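Side-chain contacts in acetyltransferase (PDB 1Y9W), which probably transfers an acyl group, most likely acetyl from acetyl-CoA, to an acceptor substrate: residues Glu13-Tyr16 and Ile17-Lys20; Ile22-Asn25 and Met26-Thr30; Glu73-Arg76 and His77-Tyr80; Gln83-His86 and Glu87-Ile91. All blocks are in the same frame, centred on the assembly; numbering follows the deposited sequence.

Contact 1: residues Glu13-Tyr16 and Ile17-Lys20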
loop_
_atom_site.group_PDB
_atom_site.type_symbol
_atom_site.label_atom_id
_atom_site.label_comp_id
_atom_site.label_asym_id
_atom_site.label_seq_id
_atom_site.Cartn_x
_atom_site.Cartn_y
_atom_site.Cartn_z
ATOM N N GLU A 13 3.588 -17.800 -8.582
ATOM C CA GLU A 13 2.147 -17.812 -8.786
ATOM C C GLU A 13 1.504 -16.575 -8.161
ATOM O O GLU A 13 0.531 -16.037 -8.690
ATOM C CB GLU A 13 1.549 -19.095 -8.214
ATOM C CG GLU A 13 2.078 -20.353 -8.899
ATOM C CD GLU A 13 1.545 -21.642 -8.292
ATOM O OE1 GLU A 13 1.540 -21.763 -7.045
ATOM O OE2 GLU A 13 1.147 -22.543 -9.064
ATOM N N GLY A 14 2.061 -16.116 -7.046
ATOM C CA GLY A 14 1.534 -14.927 -6.401
ATOM C C GLY A 14 1.769 -13.710 -7.277
ATOM O O GLY A 14 0.963 -12.783 -7.309
ATOM N N GLU A 15 2.885 -13.717 -7.997
ATOM C CA GLU A 15 3.237 -12.619 -8.891
ATOM C C GLU A 15 2.327 -12.675 -10.114
ATOM O O GLU A 15 2.017 -11.648 -10.713
ATOM C CB GLU A 15 4.702 -12.746 -9.324
ATOM C CG GLU A 15 5.251 -11.576 -10.124
ATOM C CD GLU A 15 5.369 -10.302 -9.302
ATOM O OE1 GLU A 15 5.635 -10.398 -8.082
ATOM O OE2 GLU A 15 5.214 -9.202 -9.878
ATOM N N TYR A 16 1.911 -13.882 -10.480
ATOM C CA TYR A 16 1.029 -14.075 -11.628
ATOM C C TYR A 16 -0.339 -13.485 -11.309
ATOM O O TYR A 16 -0.935 -12.794 -12.136
ATOM C CB TYR A 16 0.890 -15.566 -11.940
ATOM C CG TYR A 16 -0.105 -15.897 -13.034
ATOM C CD1 TYR A 16 0.060 -15.406 -14.332
ATOM C CD2 TYR A 16 -1.203 -16.723 -12.777
ATOM C CE1 TYR A 16 -0.850 -15.735 -15.355
ATOM C CE2 TYR A 16 -2.115 -17.052 -13.787
ATOM C CZ TYR A 16 -1.931 -16.556 -15.073
ATOM O OH TYR A 16 -2.825 -16.882 -16.070
ATOM N N ILE A 17 -0.829 -13.774 -10.106
ATOM C CA ILE A 17 -2.119 -13.267 -9.648
ATOM C C ILE A 17 -2.116 -11.745 -9.731
ATOM O O ILE A 17 -3.051 -11.128 -10.250
ATOM C CB ILE A 17 -2.393 -13.691 -8.185
ATOM C CG1 ILE A 17 -2.551 -15.213 -8.107
ATOM C CG2 ILE A 17 -3.629 -12.980 -7.648
ATOM C CD1 ILE A 17 -3.662 -15.774 -8.991
ATOM N N LYS A 18 -1.043 -11.154 -9.221
ATOM C CA LYS A 18 -0.869 -9.708 -9.226
ATOM C C LYS A 18 -0.940 -9.122 -10.634
ATOM O O LYS A 18 -1.597 -8.104 -10.852
ATOM C CB LYS A 18 0.480 -9.340 -8.588
ATOM C CG LYS A 18 0.839 -7.870 -8.707
ATOM C CD LYS A 18 2.182 -7.570 -8.068
ATOM C CE LYS A 18 2.510 -6.085 -8.149
ATOM N NZ LYS A 18 3.687 -5.731 -7.301
ATOM N N ASN A 19 -0.254 -9.762 -11.582
ATOM C CA ASN A 19 -0.235 -9.296 -12.969
ATOM C C ASN A 19 -1.567 -9.502 -13.688
ATOM O O ASN A 19 -1.956 -8.691 -14.532
ATOM C CB ASN A 19 0.891 -9.984 -13.746
ATOM C CG ASN A 19 2.264 -9.608 -13.229
ATOM O OD1 ASN A 19 2.565 -8.430 -13.033
ATOM N ND2 ASN A 19 3.106 -10.607 -13.011
ATOM N N LYS A 20 -2.260 -10.589 -13.367
ATOM C CA LYS A 20 -3.557 -10.839 -13.975
ATOM C C LYS A 20 -4.512 -9.746 -13.486
ATOM O O LYS A 20 -5.367 -9.281 -14.238
ATOM C CB LYS A 20 -4.060 -12.223 -13.580
ATOM C CG LYS A 20 -3.211 -13.357 -14.137
ATOM C CD LYS A 20 -3.721 -13.845 -15.483
ATOM C CE LYS A 20 -3.655 -12.775 -16.553
ATOM N NZ LYS A 20 -4.332 -13.235 -17.803
HETATM O O HOH W 1 4.431 -6.645 -10.889
#
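Tyr-16 and Lys-20, one helical turn apart, meet with the lysine's methylenes lying over one face of the phenol ring. Lys-20 CG sits 3.6 Å from the centroid of the Tyr-16 ring and 15° off its normal, a CH-pi contact displaced somewhat toward the rim. The chain then bends at chi2 (-92°) and again at chi3, which carries CD out along the ring to lie 3.2 Å from Tyr-16 OH. The ring can receive it because Tyr-16 CG stands opposite the backbone N across the CA-CB bond. The backbone bond from Lys-20 N to Tyr-16 O, 2.9 Å, closes the same turn. On another side of the helix, Glu-15 and Lys-18 run side by side in the same direction. Glu-15 OE2 packs 3.9 Å from Lys-18 CD, but the charged Lys-18 NZ remains 4.6 Å from that oxygen, too far for a salt bridge. The Asn-19 amide crosses Glu-15 with its plane 59° from that of the carboxylate; a water joins the two, donating to Glu-15 OE2 at 2.9 Å and only weakly to Asn-19 OD1. Glu-13 turns elsewhere, its OE1 accepting from Thr-10 N and its OE2 forming a salt bridge with Lys-45 of the second subunit. Tyr-16 and Ile-17 pack on Ile-51 of that subunit, Lys-18 on its Phe-68 and Lys-20 on its Trp-70. This is i to i+3 and i to i+4 packing along an alpha-helix, here the N-terminal helix 11-27 of a GNAT-type chain lying against its dimer partner.

Contact 2: residues Ile22-Asn25 and Met26-Thr30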
loop_
_atom_site.group_PDB
_atom_site.type_symbol
_atom_site.label_atom_id
_atom_site.label_comp_id
_atom_site.label_asym_id
_atom_site.label_seq_id
_atom_site.Cartn_x
_atom_site.Cartn_y
_atom_site.Cartn_z
ATOM N N ILE A 22 -3.586 -6.655 -12.536
ATOM C CA ILE A 22 -3.175 -5.399 -13.160
ATOM C C ILE A 22 -3.636 -5.376 -14.625
ATOM O O ILE A 22 -4.124 -4.354 -15.129
ATOM C CB ILE A 22 -1.636 -5.232 -13.099
ATOM C CG1 ILE A 22 -1.173 -5.236 -11.637
ATOM C CG2 ILE A 22 -1.219 -3.934 -13.786
ATOM C CD1 ILE A 22 0.334 -5.134 -11.466
ATOM N N GLN A 23 -3.479 -6.515 -15.296
ATOM C CA GLN A 23 -3.878 -6.656 -16.687
ATOM C C GLN A 23 -5.369 -6.360 -16.834
ATOM O O GLN A 23 -5.770 -5.584 -17.703
ATOM C CB GLN A 23 -3.568 -8.074 -17.172
ATOM C CG GLN A 23 -4.330 -8.487 -18.419
ATOM C CD GLN A 23 -4.011 -9.904 -18.856
ATOM O OE1 GLN A 23 -2.954 -10.164 -19.430
ATOM N NE2 GLN A 23 -4.923 -10.831 -18.578
ATOM N N TYR A 24 -6.180 -6.980 -15.975
ATOM C CA TYR A 24 -7.632 -6.791 -15.989
ATOM C C TYR A 24 -7.990 -5.338 -15.702
ATOM O O TYR A 24 -8.854 -4.769 -16.361
ATOM C CB TYR A 24 -8.296 -7.708 -14.954
ATOM C CG TYR A 24 -9.796 -7.506 -14.789
ATOM C CD1 TYR A 24 -10.691 -7.830 -15.815
ATOM C CD2 TYR A 24 -10.318 -6.986 -13.603
ATOM C CE1 TYR A 24 -12.081 -7.640 -15.660
ATOM C CE2 TYR A 24 -11.699 -6.792 -13.439
ATOM C CZ TYR A 24 -12.573 -7.120 -14.469
ATOM O OH TYR A 24 -13.930 -6.929 -14.293
ATOM N N ASN A 25 -7.330 -4.743 -14.714
ATOM C CA ASN A 25 -7.589 -3.346 -14.377
ATOM C C ASN A 25 -7.356 -2.486 -15.614
ATOM O O ASN A 25 -8.221 -1.711 -16.029
ATOM C CB ASN A 25 -6.655 -2.864 -13.255
ATOM C CG ASN A 25 -6.989 -3.472 -11.896
ATOM O OD1 ASN A 25 -8.029 -4.113 -11.719
ATOM N ND2 ASN A 25 -6.104 -3.259 -10.924
ATOM N N MET A 26 -6.175 -2.633 -16.202
ATOM C CA MET A 26 -5.818 -1.865 -17.385
ATOM C C MET A 26 -6.819 -2.063 -18.513
ATOM O O MET A 26 -7.120 -1.129 -19.255
ATOM C CB MET A 26 -4.420 -2.263 -17.868
ATOM C CG MET A 26 -3.296 -1.866 -16.929
ATOM S SD MET A 26 -3.247 -0.094 -16.658
ATOM C CE MET A 26 -4.060 0.024 -15.120
ATOM N N SER A 27 -7.333 -3.283 -18.635
ATOM C CA SER A 27 -8.277 -3.611 -19.694
ATOM C C SER A 27 -9.629 -2.915 -19.568
ATOM O O SER A 27 -10.365 -2.803 -20.548
ATOM C CB SER A 27 -8.494 -5.125 -19.763
ATOM O OG SER A 27 -9.224 -5.596 -18.650
ATOM N N ILE A 28 -9.968 -2.446 -18.373
ATOM C CA ILE A 28 -11.248 -1.775 -18.209
ATOM C C ILE A 28 -11.123 -0.283 -17.893
ATOM O O ILE A 28 -12.099 0.362 -17.514
ATOM C CB ILE A 28 -12.107 -2.478 -17.126
ATOM C CG1 ILE A 28 -11.440 -2.370 -15.755
ATOM C CG2 ILE A 28 -12.299 -3.952 -17.499
ATOM C CD1 ILE A 28 -12.237 -3.044 -14.649
ATOM N N LEU A 29 -9.922 0.264 -18.055
ATOM C CA LEU A 29 -9.689 1.683 -17.800
ATOM C C LEU A 29 -9.222 2.376 -19.069
ATOM O O LEU A 29 -8.606 1.755 -19.939
ATOM C CB LEU A 29 -8.631 1.879 -16.708
ATOM C CG LEU A 29 -9.013 1.450 -15.293
ATOM C CD1 LEU A 29 -7.844 1.681 -14.354
ATOM C CD2 LEU A 29 -10.234 2.230 -14.843
ATOM N N THR A 30 -9.513 3.668 -19.168
ATOM C CA THR A 30 -9.122 4.446 -20.333
ATOM C C THR A 30 -7.687 4.955 -20.201
ATOM O O THR A 30 -7.141 5.039 -19.097
ATOM C CB THR A 30 -10.081 5.635 -20.552
ATOM O OG1 THR A 30 -10.106 6.459 -19.380
ATOM C CG2 THR A 30 -11.488 5.126 -20.850
#
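Ile-22 and Met-26 face each other over one turn of helix 11-27: Ile-22 CG2 rests 4.3 Å from Met-26 CG, and Met-26 N also bonds Ile-22 O. At Gln-23 the backbone carbonyl takes Ser-27 N at 2.9 Å. Tyr-24 does more. The Ser-27 hydroxyl points at Tyr-24 O, OG to O 2.5 Å, so short that its exact geometry is doubtful, and Ile-28 N adds a weak bond to the same carbonyl. Ser-27 OG is turned between its own N and carbonyl carbon (chi1 71°), which folds it back onto the preceding turn. The Tyr-24 ring and the Ile-28 side chain slant past each other, CE2 of the tyrosine 4.0 Å from CD1 of the isoleucine. With Asn-25 the spacing tightens to i+3: Ile-28 N bonds Asn-25 O at 3.0 Å, while Leu-29 CG packs against the same oxygen at 3.3 Å. Beyond this turn, by Leu-29, the chain runs on as loop. Asn-25 OD1 bonds Gln-108 NE2 of the second subunit, and Tyr-24 packs on Arg-76 of that subunit, Ile-28 on its Phe-107. Within its own chain, Phe-61, in the link between strands 51-60 and 63-71, touches Met-26 and Leu-29; Lys-34 NZ holds Met-26 O on the way to strand 38-45.

Contact 3: residues Glu73-Arg76 and His77-Tyr80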
loop_
_atom_site.group_PDB
_atom_site.type_symbol
_atom_site.label_atom_id
_atom_site.label_comp_id
_atom_site.label_asym_id
_atom_site.label_seq_id
_atom_site.Cartn_x
_atom_site.Cartn_y
_atom_site.Cartn_z
ATOM N N GLU A 73 17.609 12.263 12.932
ATOM C CA GLU A 73 17.253 12.883 14.201
ATOM C C GLU A 73 18.170 14.052 14.595
ATOM O O GLU A 73 17.714 15.035 15.181
ATOM C CB GLU A 73 17.223 11.821 15.316
ATOM C CG GLU A 73 18.393 10.821 15.318
ATOM C CD GLU A 73 19.736 11.445 15.697
ATOM O OE1 GLU A 73 19.830 12.055 16.792
ATOM O OE2 GLU A 73 20.698 11.315 14.900
ATOM N N SER A 74 19.453 13.956 14.262
ATOM C CA SER A 74 20.411 15.008 14.591
ATOM C C SER A 74 20.004 16.362 14.012
ATOM O O SER A 74 20.438 17.405 14.492
ATOM C CB SER A 74 21.798 14.649 14.053
ATOM O OG SER A 74 21.859 14.832 12.645
ATOM N N VAL A 75 19.171 16.340 12.979
ATOM C CA VAL A 75 18.730 17.563 12.326
ATOM C C VAL A 75 17.221 17.571 12.115
ATOM O O VAL A 75 16.733 18.050 11.093
ATOM C CB VAL A 75 19.431 17.720 10.954
ATOM C CG1 VAL A 75 20.935 17.781 11.145
ATOM C CG2 VAL A 75 19.078 16.550 10.047
ATOM N N ARG A 76 16.482 17.049 13.089
ATOM C CA ARG A 76 15.026 16.982 12.992
ATOM C C ARG A 76 14.338 18.333 13.197
ATOM O O ARG A 76 13.133 18.457 13.003
ATOM C CB ARG A 76 14.481 15.951 13.993
ATOM C CG ARG A 76 14.648 16.332 15.458
ATOM C CD ARG A 76 13.484 17.185 15.951
ATOM N NE ARG A 76 12.256 16.405 16.108
ATOM C CZ ARG A 76 11.059 16.930 16.366
ATOM N NH1 ARG A 76 10.918 18.245 16.493
ATOM N NH2 ARG A 76 10.001 16.137 16.510
ATOM N N HIS A 77 15.105 19.347 13.582
ATOM C CA HIS A 77 14.543 20.680 13.802
ATOM C C HIS A 77 14.821 21.616 12.634
ATOM O O HIS A 77 14.177 22.658 12.498
ATOM C CB HIS A 77 15.139 21.316 15.062
ATOM C CG HIS A 77 14.722 20.655 16.337
ATOM N ND1 HIS A 77 13.407 20.602 16.753
ATOM C CD2 HIS A 77 15.450 20.050 17.306
ATOM C CE1 HIS A 77 13.344 19.997 17.926
ATOM N NE2 HIS A 77 14.569 19.652 18.283
ATOM N N ASP A 78 15.781 21.241 11.798
ATOM C CA ASP A 78 16.178 22.072 10.674
ATOM C C ASP A 78 15.187 22.189 9.514
ATOM O O ASP A 78 15.456 22.879 8.527
ATOM C CB ASP A 78 17.555 21.615 10.181
ATOM C CG ASP A 78 18.602 21.625 11.297
ATOM O OD1 ASP A 78 18.548 22.532 12.160
ATOM O OD2 ASP A 78 19.484 20.738 11.312
ATOM N N GLY A 79 14.045 21.520 9.635
ATOM C CA GLY A 79 13.020 21.600 8.609
ATOM C C GLY A 79 13.303 20.969 7.260
ATOM O O GLY A 79 12.775 21.421 6.240
ATOM N N TYR A 80 14.127 19.931 7.227
ATOM C CA TYR A 80 14.406 19.278 5.959
ATOM C C TYR A 80 13.189 18.467 5.510
ATOM O O TYR A 80 12.962 18.286 4.310
ATOM C CB TYR A 80 15.626 18.364 6.081
ATOM C CG TYR A 80 16.919 19.109 6.310
ATOM C CD1 TYR A 80 17.303 20.150 5.466
ATOM C CD2 TYR A 80 17.754 18.779 7.369
ATOM C CE1 TYR A 80 18.493 20.849 5.677
ATOM C CE2 TYR A 80 18.948 19.471 7.588
ATOM C CZ TYR A 80 19.312 20.503 6.740
ATOM O OH TYR A 80 20.496 21.182 6.950
HETATM O O HOH W 2 17.852 19.618 14.501
HETATM O O HOH W 3 15.011 18.572 9.125
#
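Arg-76 folds back over the ring of its neighbour His-77. Its CB lies 3.5 Å from His-77 N, and CG, placed between the backbone N and the carbonyl carbon (chi1 67°), stays by the same nitrogen. The bend at chi2 brings CD over the centre of the imidazole, 3.4 Å from the His-77 ring centroid and 8° off its normal, a CH-pi contact. The bend at chi3 then turns NE and CZ past His-77 CE1, and NH1 comes 3.3 Å from CE1, with the guanidinium plane 66° from the ring. The loop joins strand 63-71 to helix 80-94, and Arg-76 and Gly-79 match the Gln/Arg-x-x-Gly-x-Gly/Ala signature whose loop in GNAT relatives binds the pyrophosphate of acetyl-CoA, so this loop probably does the same; Gly-79, with positive phi, is the N-cap. Val-75, just before the arginine, sets CG2 against the edge of the Tyr-80 ring, 3.7 Å from CD2, while Asp-78 OD2 presses to 3.0 Å from Val-75 CB. Asp-78 N bonds Val-75 O only weakly. A water gives that same carbonyl a stronger bond, at 2.7 Å, and lies doubtfully close to Tyr-80 N.

Contact 4: residues Gln83-His86 and Glu87-Ile91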
loop_
_atom_site.group_PDB
_atom_site.type_symbol
_atom_site.label_atom_id
_atom_site.label_comp_id
_atom_site.label_asym_id
_atom_site.label_seq_id
_atom_site.Cartn_x
_atom_site.Cartn_y
_atom_site.Cartn_z
ATOM N N GLN A 83 10.730 20.623 3.728
ATOM C CA GLN A 83 11.396 20.957 2.476
ATOM C C GLN A 83 11.237 19.834 1.439
ATOM O O GLN A 83 10.949 20.083 0.258
ATOM C CB GLN A 83 12.876 21.174 2.774
ATOM C CG GLN A 83 13.558 22.271 1.995
ATOM C CD GLN A 83 15.040 22.366 2.343
ATOM O OE1 GLN A 83 15.412 22.459 3.519
ATOM N NE2 GLN A 83 15.889 22.341 1.322
ATOM N N LEU A 84 11.444 18.599 1.885
ATOM C CA LEU A 84 11.333 17.434 1.018
ATOM C C LEU A 84 9.899 17.205 0.563
ATOM O O LEU A 84 9.640 16.860 -0.593
ATOM C CB LEU A 84 11.848 16.196 1.755
ATOM C CG LEU A 84 13.362 16.185 1.939
ATOM C CD1 LEU A 84 13.765 15.235 3.065
ATOM C CD2 LEU A 84 13.993 15.797 0.622
ATOM N N LEU A 85 8.963 17.392 1.483
ATOM C CA LEU A 85 7.559 17.195 1.169
ATOM C C LEU A 85 7.131 18.222 0.134
ATOM O O LEU A 85 6.551 17.877 -0.887
ATOM C CB LEU A 85 6.718 17.347 2.435
ATOM C CG LEU A 85 5.234 17.021 2.321
ATOM C CD1 LEU A 85 5.063 15.579 1.871
ATOM C CD2 LEU A 85 4.571 17.241 3.667
ATOM N N HIS A 86 7.425 19.487 0.401
ATOM C CA HIS A 86 7.063 20.546 -0.526
ATOM C C HIS A 86 7.672 20.283 -1.900
ATOM O O HIS A 86 7.016 20.430 -2.934
ATOM C CB HIS A 86 7.553 21.894 -0.003
ATOM C CG HIS A 86 7.367 23.017 -0.977
ATOM N ND1 HIS A 86 6.125 23.514 -1.315
ATOM C CD2 HIS A 86 8.264 23.704 -1.727
ATOM C CE1 HIS A 86 6.265 24.456 -2.232
ATOM N NE2 HIS A 86 7.553 24.590 -2.501
ATOM N N GLU A 87 8.934 19.875 -1.897
ATOM C CA GLU A 87 9.656 19.603 -3.125
ATOM C C GLU A 87 9.103 18.435 -3.926
ATOM O O GLU A 87 9.025 18.496 -5.155
ATOM C CB GLU A 87 11.123 19.328 -2.815
ATOM C CG GLU A 87 12.013 19.448 -4.032
ATOM C CD GLU A 87 12.828 20.733 -4.025
ATOM O OE1 GLU A 87 12.254 21.808 -3.722
ATOM O OE2 GLU A 87 14.045 20.665 -4.327
ATOM N N ILE A 88 8.725 17.355 -3.255
ATOM C CA ILE A 88 8.227 16.238 -4.026
ATOM C C ILE A 88 6.803 16.494 -4.508
ATOM O O ILE A 88 6.388 15.933 -5.518
ATOM C CB ILE A 88 8.327 14.908 -3.250
ATOM C CG1 ILE A 88 8.332 13.745 -4.257
ATOM C CG2 ILE A 88 7.195 14.803 -2.243
ATOM C CD1 ILE A 88 8.593 12.370 -3.660
ATOM N N GLU A 89 6.059 17.352 -3.815
ATOM C CA GLU A 89 4.696 17.664 -4.261
ATOM C C GLU A 89 4.802 18.416 -5.590
ATOM O O GLU A 89 4.050 18.157 -6.532
ATOM C CB GLU A 89 3.966 18.538 -3.240
ATOM C CG GLU A 89 4.014 17.992 -1.830
ATOM C CD GLU A 89 3.115 18.742 -0.872
ATOM O OE1 GLU A 89 3.056 19.988 -0.958
ATOM O OE2 GLU A 89 2.475 18.080 -0.023
ATOM N N GLY A 90 5.749 19.347 -5.651
ATOM C CA GLY A 90 5.956 20.117 -6.863
ATOM C C GLY A 90 6.251 19.206 -8.042
ATOM O O GLY A 90 5.727 19.401 -9.140
ATOM N N ILE A 91 7.092 18.203 -7.821
ATOM C CA ILE A 91 7.433 17.274 -8.884
ATOM C C ILE A 91 6.174 16.551 -9.332
ATOM O O ILE A 91 5.979 16.298 -10.525
ATOM C CB ILE A 91 8.461 16.224 -8.411
ATOM C CG1 ILE A 91 9.731 16.915 -7.906
ATOM C CG2 ILE A 91 8.792 15.281 -9.549
ATOM C CD1 ILE A 91 10.771 15.961 -7.357
#
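Helix 80-94, which connects the parallel strands 63-71 and 99-105, carries Leu-85 and Glu-89 one turn apart with their side chains slanting across each other. Glu-89 OE2 lies 3.8 Å from Leu-85 CG and 4.1 Å from its CD1, an oxygen against aliphatic carbon. The exact placing of Glu-89 CG against the Leu-85 carbonyl is doubtful. The carboxylate is held from outside: OE2 makes a salt bridge with Lys-138 and a weak hydrogen bond with Tyr-118 OH. Along the backbone the i to i+4 ladder continues, with Ile-88 N 2.9 Å from Leu-84 O and like bonds from Glu-87 N to Gln-83 O and from Gly-90 N to His-86 O. Ile-88 CB lies 3.5 Å from Leu-84 O, and Glu-87 CB lies 3.2 Å from Gln-83 O. Toward the sheet, Leu-84 and Ile-88 both pack on Val-55, Ile-88 also on Leu-64 and Leu-85 on Ile-66, while Gln-83 and Glu-87 touch Ile-6 of the second subunit. The helix packs an apolar flank on the sheet and is the crossover helix of the beta-alpha-beta unit formed with strands 63-71 and 99-105, a core element of the GNAT fold.

The contacts come in series along the chain as two adjoining pairs. Contacts 1 and 2 share helix 11-27, their centres 14 Å apart; contacts 3 and 4, with centres 16 Å apart, cover the loop after strand 63-71 and helix 80-94. The pairs do not touch: centres of contacts 1 and 3 are 41 Å apart, on opposite sides of the chain's centre, and nearest atoms of contacts 2 and 4 are about 19 Å apart. The N-terminal helix reaches away from its own probable cofactor loop and lies against the second subunit, where Tyr-24 of contact 2 packs on Arg-76 of the partner's probable cofactor loop, consistent with exchange of N-terminal segments.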